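PDB 4OM9: serine protease pet from Escherichia coli, which acts as a secreted serine protease toxin, an autotransporter enterotoxin that probably carries its protease domain on a long beta-helix. Local coordinates for residues Lys430-Ile443 / Ile452-Asn466. Numbering follows the deposited sequence.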
loop_
_atom_site.group_PDB
_atom_site.type_symbol
_atom_site.label_atom_id
_atom_site.label_comp_id
_atom_site.label_asym_id
_atom_site.label_seq_id
_atom_site.Cartn_x
_atom_site.Cartn_y
_atom_site.Cartn_z
ATOM N N LYS A 430 9.900 10.923 -10.982
ATOM C CA LYS A 430 10.914 10.629 -9.976
ATOM C C LYS A 430 11.734 11.848 -9.609
ATOM O O LYS A 430 12.188 12.585 -10.493
ATOM C CB LYS A 430 11.863 9.529 -10.458
ATOM C CG LYS A 430 11.433 8.114 -10.113
ATOM C CD LYS A 430 12.655 7.227 -9.844
ATOM C CE LYS A 430 12.236 5.891 -9.186
ATOM N NZ LYS A 430 13.358 5.160 -8.499
ATOM N N LEU A 431 11.912 12.057 -8.304
ATOM C CA LEU A 431 12.889 13.015 -7.785
ATOM C C LEU A 431 14.066 12.254 -7.187
ATOM O O LEU A 431 13.916 11.564 -6.181
ATOM C CB LEU A 431 12.277 13.946 -6.729
ATOM C CG LEU A 431 13.332 14.852 -6.055
ATOM C CD1 LEU A 431 14.066 15.721 -7.095
ATOM C CD2 LEU A 431 12.721 15.739 -4.983
ATOM N N ASP A 432 15.230 12.377 -7.824
ATOM C CA ASP A 432 16.465 11.734 -7.362
ATOM C C ASP A 432 17.328 12.757 -6.624
ATOM O O ASP A 432 17.917 13.664 -7.245
ATOM C CB ASP A 432 17.220 11.116 -8.543
ATOM C CG ASP A 432 18.500 10.406 -8.129
ATOM O OD1 ASP A 432 18.773 10.258 -6.918
ATOM O OD2 ASP A 432 19.249 9.975 -9.028
ATOM N N LEU A 433 17.387 12.620 -5.299
ATOM C CA LEU A 433 18.121 13.563 -4.453
ATOM C C LEU A 433 19.601 13.430 -4.716
ATOM O O LEU A 433 20.371 14.326 -4.391
ATOM C CB LEU A 433 17.832 13.333 -2.958
ATOM C CG LEU A 433 16.369 13.411 -2.523
ATOM C CD1 LEU A 433 16.239 13.265 -1.035
ATOM C CD2 LEU A 433 15.735 14.695 -2.955
ATOM N N ASN A 434 19.995 12.298 -5.289
ATOM C CA ASN A 434 21.346 12.121 -5.809
ATOM C C ASN A 434 22.443 12.517 -4.804
ATOM O O ASN A 434 23.367 13.268 -5.128
ATOM C CB ASN A 434 21.488 12.923 -7.102
ATOM C CG ASN A 434 22.810 12.686 -7.789
ATOM O OD1 ASN A 434 23.395 11.597 -7.661
ATOM N ND2 ASN A 434 23.317 13.712 -8.498
ATOM N N GLY A 435 22.336 12.014 -3.574
ATOM C CA GLY A 435 23.344 12.296 -2.563
ATOM C C GLY A 435 23.109 13.573 -1.778
ATOM O O GLY A 435 23.777 13.805 -0.775
ATOM N N HIS A 436 22.165 14.401 -2.228
ATOM C CA HIS A 436 21.832 15.652 -1.540
ATOM C C HIS A 436 20.729 15.459 -0.490
ATOM O O HIS A 436 19.906 14.548 -0.606
ATOM C CB HIS A 436 21.402 16.714 -2.551
ATOM C CG HIS A 436 22.450 17.034 -3.567
ATOM N ND1 HIS A 436 23.471 17.945 -3.330
ATOM C CD2 HIS A 436 22.660 16.563 -4.818
ATOM C CE1 HIS A 436 24.252 18.013 -4.388
ATOM N NE2 HIS A 436 23.780 17.188 -5.312
ATOM N N ASN A 437 20.725 16.316 0.528
ATOM C CA ASN A 437 19.665 16.354 1.528
ATOM C C ASN A 437 18.643 17.397 1.115
ATOM O O ASN A 437 19.012 18.503 0.721
ATOM C CB ASN A 437 20.218 16.689 2.927
ATOM C CG ASN A 437 21.304 15.703 3.412
ATOM O OD1 ASN A 437 21.293 14.520 3.079
ATOM N ND2 ASN A 437 22.239 16.207 4.221
ATOM N N GLN A 438 17.365 17.070 1.183
ATOM C CA GLN A 438 16.327 18.033 0.839
ATOM C C GLN A 438 15.220 18.062 1.880
ATOM O O GLN A 438 14.818 17.039 2.416
ATOM C CB GLN A 438 15.717 17.735 -0.533
ATOM C CG GLN A 438 14.574 18.703 -0.906
ATOM C CD GLN A 438 15.062 20.126 -1.231
ATOM O OE1 GLN A 438 16.064 20.299 -1.939
ATOM N NE2 GLN A 438 14.351 21.147 -0.720
ATOM N N THR A 439 14.743 19.267 2.150
ATOM C CA THR A 439 13.708 19.499 3.139
ATOM C C THR A 439 12.449 20.009 2.480
ATOM O O THR A 439 12.505 20.907 1.645
ATOM C CB THR A 439 14.154 20.532 4.177
ATOM O OG1 THR A 439 15.355 20.081 4.819
ATOM C CG2 THR A 439 13.045 20.775 5.197
ATOM N N PHE A 440 11.320 19.430 2.855
ATOM C CA PHE A 440 10.027 19.960 2.486
ATOM C C PHE A 440 9.207 20.213 3.746
ATOM O O PHE A 440 9.181 19.386 4.665
ATOM C CB PHE A 440 9.238 18.994 1.584
ATOM C CG PHE A 440 9.972 18.508 0.359
ATOM C CD1 PHE A 440 10.922 17.506 0.451
ATOM C CD2 PHE A 440 9.620 18.982 -0.910
ATOM C CE1 PHE A 440 11.559 17.025 -0.678
ATOM C CE2 PHE A 440 10.241 18.505 -2.046
ATOM C CZ PHE A 440 11.219 17.527 -1.928
ATOM N N LYS A 441 8.532 21.343 3.796
ATOM C CA LYS A 441 7.415 21.485 4.689
ATOM C C LYS A 441 6.350 20.446 4.265
ATOM O O LYS A 441 5.758 19.767 5.103
ATOM C CB LYS A 441 6.870 22.901 4.612
ATOM C CG LYS A 441 5.926 23.301 5.712
ATOM C CD LYS A 441 6.595 24.259 6.698
ATOM C CE LYS A 441 5.530 25.037 7.471
ATOM N NZ LYS A 441 4.375 24.158 7.887
ATOM N N LYS A 442 6.144 20.330 2.947
ATOM C CA LYS A 442 5.177 19.408 2.333
ATOM C C LYS A 442 5.626 19.009 0.920
ATOM O O LYS A 442 6.060 19.864 0.146
ATOM C CB LYS A 442 3.779 20.040 2.260
ATOM C CG LYS A 442 2.987 19.980 3.550
ATOM C CD LYS A 442 1.578 20.540 3.394
ATOM C CE LYS A 442 1.568 22.064 3.325
ATOM N NZ LYS A 442 0.229 22.615 3.691
ATOM N N ILE A 443 5.542 17.720 0.584
ATOM C CA ILE A 443 5.745 17.321 -0.806
ATOM C C ILE A 443 4.431 17.422 -1.567
ATOM O O ILE A 443 3.435 16.824 -1.153
ATOM C CB ILE A 443 6.248 15.891 -0.957
ATOM C CG1 ILE A 443 7.515 15.671 -0.161
ATOM C CG2 ILE A 443 6.478 15.583 -2.431
ATOM C CD1 ILE A 443 7.600 14.238 0.444
ATOM N N ILE A 452 10.277 9.659 -4.529
ATOM C CA ILE A 452 11.485 10.389 -4.174
ATOM C C ILE A 452 12.506 9.341 -3.859
ATOM O O ILE A 452 12.257 8.461 -3.051
ATOM C CB ILE A 452 11.255 11.331 -2.993
ATOM C CG1 ILE A 452 10.270 12.434 -3.411
ATOM C CG2 ILE A 452 12.584 11.896 -2.481
ATOM C CD1 ILE A 452 9.845 13.371 -2.292
ATOM N N THR A 453 13.636 9.399 -4.542
ATOM C CA THR A 453 14.642 8.355 -4.427
ATOM C C THR A 453 16.042 8.927 -4.248
ATOM O O THR A 453 16.233 10.141 -4.165
ATOM C CB THR A 453 14.644 7.448 -5.670
ATOM O OG1 THR A 453 15.429 6.281 -5.392
ATOM C CG2 THR A 453 15.245 8.206 -6.902
ATOM N N ASN A 454 17.028 8.045 -4.186
ATOM C CA ASN A 454 18.408 8.477 -4.258
ATOM C C ASN A 454 19.279 7.389 -4.860
ATOM O O ASN A 454 19.546 6.376 -4.218
ATOM C CB ASN A 454 18.937 8.870 -2.890
ATOM C CG ASN A 454 20.432 9.118 -2.905
ATOM O OD1 ASN A 454 20.967 9.617 -3.889
ATOM N ND2 ASN A 454 21.122 8.735 -1.828
ATOM N N SER A 455 19.714 7.620 -6.098
ATOM C CA SER A 455 20.438 6.634 -6.884
ATOM C C SER A 455 21.908 6.574 -6.506
ATOM O O SER A 455 22.651 5.731 -7.000
ATOM C CB SER A 455 20.287 6.950 -8.387
ATOM O OG SER A 455 20.808 8.236 -8.721
ATOM N N ASN A 456 22.341 7.489 -5.648
ATOM C CA ASN A 456 23.738 7.503 -5.195
ATOM C C ASN A 456 23.934 6.485 -4.074
ATOM O O ASN A 456 23.430 6.666 -2.972
ATOM C CB ASN A 456 24.146 8.900 -4.725
ATOM C CG ASN A 456 25.649 9.048 -4.554
ATOM O OD1 ASN A 456 26.348 8.113 -4.155
ATOM N ND2 ASN A 456 26.154 10.238 -4.854
ATOM N N THR A 457 24.667 5.416 -4.354
ATOM C CA THR A 457 24.742 4.307 -3.413
ATOM C C THR A 457 25.803 4.512 -2.335
ATOM O O THR A 457 25.968 3.657 -1.468
ATOM C CB THR A 457 25.034 2.965 -4.138
ATOM O OG1 THR A 457 26.362 2.974 -4.672
ATOM C CG2 THR A 457 24.047 2.733 -5.265
ATOM N N THR A 458 26.515 5.632 -2.377
ATOM C CA THR A 458 27.645 5.808 -1.473
ATOM C C THR A 458 27.472 6.998 -0.542
ATOM O O THR A 458 28.235 7.169 0.396
ATOM C CB THR A 458 28.965 5.982 -2.253
ATOM O OG1 THR A 458 28.840 7.075 -3.170
ATOM C CG2 THR A 458 29.314 4.711 -3.015
ATOM N N LYS A 459 26.479 7.828 -0.822
ATOM C CA LYS A 459 26.181 8.967 0.027
ATOM C C LYS A 459 24.675 9.046 0.217
ATOM O O LYS A 459 23.921 9.295 -0.726
ATOM C CB LYS A 459 26.717 10.263 -0.571
ATOM C CG LYS A 459 26.325 11.511 0.199
ATOM C CD LYS A 459 27.075 12.749 -0.345
ATOM C CE LYS A 459 26.935 13.950 0.609
ATOM N NZ LYS A 459 26.925 13.518 2.061
ATOM N N GLU A 460 24.244 8.813 1.447
ATOM C CA GLU A 460 22.826 8.706 1.731
ATOM C C GLU A 460 22.201 10.087 1.755
ATOM O O GLU A 460 22.834 11.048 2.205
ATOM C CB GLU A 460 22.602 7.963 3.057
ATOM C CG GLU A 460 21.500 8.516 3.912
ATOM C CD GLU A 460 21.327 7.708 5.187
ATOM O OE1 GLU A 460 21.822 8.150 6.255
ATOM O OE2 GLU A 460 20.712 6.623 5.115
ATOM N N SER A 461 20.971 10.172 1.251
ATOM C CA SER A 461 20.216 11.410 1.203
ATOM C C SER A 461 19.235 11.483 2.353
ATOM O O SER A 461 18.421 10.576 2.548
ATOM C CB SER A 461 19.448 11.540 -0.123
ATOM O OG SER A 461 20.284 11.909 -1.214
ATOM N N VAL A 462 19.289 12.570 3.112
ATOM C CA VAL A 462 18.301 12.763 4.164
ATOM C C VAL A 462 17.131 13.527 3.588
ATOM O O VAL A 462 17.287 14.652 3.107
ATOM C CB VAL A 462 18.846 13.530 5.371
ATOM C CG1 VAL A 462 17.740 13.705 6.411
ATOM C CG2 VAL A 462 20.039 12.820 5.961
ATOM N N LEU A 463 15.961 12.898 3.619
ATOM C CA LEU A 463 14.733 13.559 3.218
ATOM C C LEU A 463 13.958 14.012 4.462
ATOM O O LEU A 463 13.482 13.191 5.243
ATOM C CB LEU A 463 13.899 12.625 2.353
ATOM C CG LEU A 463 12.439 13.006 2.119
ATOM C CD1 LEU A 463 12.364 14.298 1.331
ATOM C CD2 LEU A 463 11.719 11.894 1.386
ATOM N N SER A 464 13.853 15.321 4.651
ATOM C CA SER A 464 13.155 15.868 5.802
ATOM C C SER A 464 11.768 16.384 5.407
ATOM O O SER A 464 11.612 17.144 4.435
ATOM C CB SER A 464 13.986 16.994 6.443
ATOM O OG SER A 464 15.297 16.550 6.799
ATOM N N VAL A 465 10.747 15.961 6.144
ATOM C CA VAL A 465 9.402 16.472 5.925
ATOM C C VAL A 465 8.891 16.974 7.240
ATOM O O VAL A 465 8.658 16.184 8.149
ATOM C CB VAL A 465 8.437 15.405 5.393
ATOM C CG1 VAL A 465 7.082 16.034 5.098
ATOM C CG2 VAL A 465 9.022 14.715 4.177
ATOM N N ASN A 466 8.732 18.283 7.366
ATOM C CA ASN A 466 8.436 18.849 8.675
ATOM C C ASN A 466 7.171 19.685 8.696
ATOM O O ASN A 466 7.129 20.748 9.284
ATOM C CB ASN A 466 9.633 19.665 9.189
ATOM C CG ASN A 466 10.049 20.739 8.250
ATOM O OD1 ASN A 466 9.402 20.949 7.218
ATOM N ND2 ASN A 466 11.136 21.451 8.585
HETATM O O HOH W 1 23.717 9.216 -8.564
HETATM O O HOH W 2 23.875 14.256 1.721
#
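Two successive coils of the passenger's parallel beta-helix stack here, L431 over I452 and F440 over V465, each coil meeting its neighbour through two of its strands and the corner between them. On one wall T453 N donates to L431 O (2.7 Å) and L433 N to T453 O; on the next, F440 N reaches S464 O at 2.8 Å. Strands 438-440 and 461-465 run parallel, 14° apart, and such in-register stacking repeats along the helix axis, adding rung upon rung. Leucine, isoleucine and phenylalanine suit the inward positions: L463 CD1 meets the edge of the F440 ring at CE1 (3.5 Å), while I443 CG1 lies over one face of that ring, offset toward its rim, and I443 touches I452 tip to tip, CD1 to CD1.

Polar side chains hold the corners. D432 has CG anti to the backbone N (chi1 -179°), which sets the carboxylate beside its own carbonyl carbon; OD1 takes N434 N, an Asx turn, and S455 N (2.9 Å) from opposite faces. N454 OD1 likewise takes N456 N, a second Asx turn, and G435 N (2.8 Å); its ND2 donates to K459 O within the loop and to N480 O of the following coil. In the type I' turn 433-436, N434 and G435 both have positive phi; at G435 (87°) a side chain would press on the preceding carbonyl and on N456, so glycine suits the place. Where the second wall starts, S461 OG donates to H436 O (2.7 Å), and N437 OD1 stands in for a backbone carbonyl, accepting V462 N at 2.8 Å.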